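Local atomic coordinates of CupA (Streptococcus pneumoniae, PDB entry 4F2E), a protein that probably serves as a copper chaperone in pneumococcal copper resistance, binding Cu(I) ions through a cupredoxin-like domain. Residues Q8-G12 with Y13-R17. Sequence-based numbering, arbitrary orientation.
Sequences QQKNG and YQEIR
K10 and Y13 face each other where the chain doubles back and show how a tight turn can be packed from its own residues. The chain reverses through a type I' turn in which N11 and G12 both adopt positive phi. K10 N reaches Y13 O at 2.9 Å in a nearly straight bond (174°), and Y13 N returns to K10 O from above that carbonyl's plane. The tyrosine ring is folded back over the turn: with chi1 at 61°, its CG sits between the backbone N and the carbonyl carbon, which places the ring centre over K10 O, the oxygen standing 3.1 Å above the ring plane. Beside it, N11 CB touches Y13 CE2 at 3.7 Å, and the extended K10 chain runs on past Y13 CE1.

Farther along this face, at the surface with Q8 exposed, the contact slackens. K10 NZ hydrogen-bonds Q8 OE1 at 3.1 Å, above the plane of that amide, but only a long salt bridge of 3.9 Å links it to E15 OE2; the other carboxylate oxygen, OE1, pairs with R38.

On the opposite face of the hairpin, Q9 and Q14 run side by side, their amide planes 66° apart. Bent at chi2, Q9 donates a hydrogen bond from NE2 to Q14 OE1 at 3.0 Å, arriving above the Q14 carbonyl plane. The buried Q14 amide is further satisfied by K32 N and V35 O, whereas Q9 OE1 shares a water with Y13 O. Q8 and E15 exchange two backbone bonds. The whole is a classic β-hairpin closed by a two-residue type I' turn, joining strands 5-10 and 13-20 of the cupredoxin fold.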
loop_
_atom_site.group_PDB
_atom_site.type_symbol
_atom_site.label_atom_id
_atom_site.label_comp_id
_atom_site.label_asym_id
_atom_site.label_seq_id
_atom_site.Cartn_x
_atom_site.Cartn_y
_atom_site.Cartn_z
ATOM N N GLN A 8 8.711 1.937 8.173
ATOM C CA GLN A 8 9.773 1.647 9.124
ATOM C C GLN A 8 10.922 0.964 8.394
ATOM O O GLN A 8 10.715 -0.028 7.699
ATOM C CB GLN A 8 9.253 0.736 10.237
ATOM C CG GLN A 8 10.303 0.350 11.268
ATOM C CD GLN A 8 9.803 -0.694 12.251
ATOM O OE1 GLN A 8 8.748 -1.301 12.052
ATOM N NE2 GLN A 8 10.563 -0.912 13.318
ATOM N N GLN A 9 12.130 1.496 8.551
ATOM C CA GLN A 9 13.317 0.899 7.951
ATOM C C GLN A 9 13.888 -0.186 8.857
ATOM O O GLN A 9 14.126 0.060 10.041
ATOM C CB GLN A 9 14.383 1.972 7.709
ATOM C CG GLN A 9 13.886 3.179 6.928
ATOM C CD GLN A 9 13.407 2.811 5.538
ATOM O OE1 GLN A 9 14.018 1.985 4.854
ATOM N NE2 GLN A 9 12.300 3.411 5.118
ATOM N N LYS A 10 14.113 -1.379 8.310
ATOM C CA LYS A 10 14.713 -2.464 9.088
ATOM C C LYS A 10 15.107 -3.694 8.269
ATOM O O LYS A 10 14.404 -4.095 7.341
ATOM C CB LYS A 10 13.788 -2.887 10.235
ATOM C CG LYS A 10 12.406 -3.339 9.798
ATOM C CD LYS A 10 11.569 -3.761 10.998
ATOM C CE LYS A 10 10.113 -3.960 10.620
ATOM N NZ LYS A 10 9.287 -4.368 11.790
ATOM N N ASN A 11 16.239 -4.286 8.643
ATOM C CA ASN A 11 16.745 -5.526 8.048
ATOM C C ASN A 11 16.745 -5.598 6.521
ATOM O O ASN A 11 16.363 -6.618 5.939
ATOM C CB ASN A 11 16.029 -6.744 8.640
ATOM C CG ASN A 11 16.388 -6.977 10.095
ATOM O OD1 ASN A 11 15.519 -6.992 10.963
ATOM N ND2 ASN A 11 17.677 -7.157 10.369
ATOM N N GLY A 12 17.181 -4.518 5.882
ATOM C CA GLY A 12 17.331 -4.492 4.436
ATOM C C GLY A 12 16.038 -4.254 3.680
ATOM O O GLY A 12 15.982 -4.415 2.462
ATOM N N TYR A 13 14.990 -3.884 4.404
ATOM C CA TYR A 13 13.727 -3.526 3.774
ATOM C C TYR A 13 13.042 -2.402 4.535
ATOM O O TYR A 13 13.574 -1.893 5.520
ATOM C CB TYR A 13 12.804 -4.745 3.659
ATOM C CG TYR A 13 12.419 -5.393 4.974
ATOM C CD1 TYR A 13 11.280 -4.994 5.662
ATOM C CD2 TYR A 13 13.182 -6.420 5.516
ATOM C CE1 TYR A 13 10.918 -5.593 6.861
ATOM C CE2 TYR A 13 12.830 -7.022 6.713
ATOM C CZ TYR A 13 11.698 -6.605 7.381
ATOM O OH TYR A 13 11.348 -7.204 8.574
ATOM N N GLN A 14 11.869 -2.008 4.059
ATOM C CA GLN A 14 11.041 -1.039 4.759
ATOM C C GLN A 14 9.623 -1.571 4.783
ATOM O O GLN A 14 9.192 -2.234 3.846
ATOM C CB GLN A 14 11.101 0.336 4.086
ATOM C CG GLN A 14 10.584 0.364 2.655
ATOM C CD GLN A 14 10.813 1.704 1.979
ATOM O OE1 GLN A 14 10.739 2.757 2.618
ATOM N NE2 GLN A 14 11.101 1.672 0.680
ATOM N N GLU A 15 8.902 -1.290 5.860
ATOM C CA GLU A 15 7.589 -1.877 6.054
ATOM C C GLU A 15 6.590 -0.852 6.553
ATOM O O GLU A 15 6.906 -0.011 7.396
ATOM C CB GLU A 15 7.677 -3.033 7.049
ATOM C CG GLU A 15 6.347 -3.690 7.359
ATOM C CD GLU A 15 6.508 -4.866 8.289
ATOM O OE1 GLU A 15 7.041 -5.905 7.840
ATOM O OE2 GLU A 15 6.122 -4.745 9.469
ATOM N N ILE A 16 5.379 -0.927 6.026
ATOM C CA ILE A 16 4.297 -0.108 6.533
ATOM C C ILE A 16 3.025 -0.935 6.545
ATOM O O ILE A 16 2.797 -1.757 5.654
ATOM C CB ILE A 16 4.115 1.176 5.709
ATOM C CG1 ILE A 16 3.111 2.104 6.394
ATOM C CG2 ILE A 16 3.700 0.844 4.284
ATOM C CD1 ILE A 16 3.204 3.536 5.938
ATOM N N ARG A 17 2.213 -0.727 7.573
ATOM C CA ARG A 17 0.977 -1.471 7.738
ATOM C C ARG A 17 -0.212 -0.597 7.372
ATOM O O ARG A 17 -0.315 0.552 7.806
ATOM C CB ARG A 17 0.847 -1.974 9.177
ATOM C CG ARG A 17 1.984 -2.888 9.611
ATOM C CD ARG A 17 1.734 -3.455 11.001
ATOM N NE ARG A 17 0.490 -4.218 11.057
ATOM C CZ ARG A 17 0.401 -5.520 10.801
ATOM N NH1 ARG A 17 -0.773 -6.133 10.872
ATOM N NH2 ARG A 17 1.486 -6.208 10.474
HETATM O O HOH W 1 15.966 -0.602 5.359
#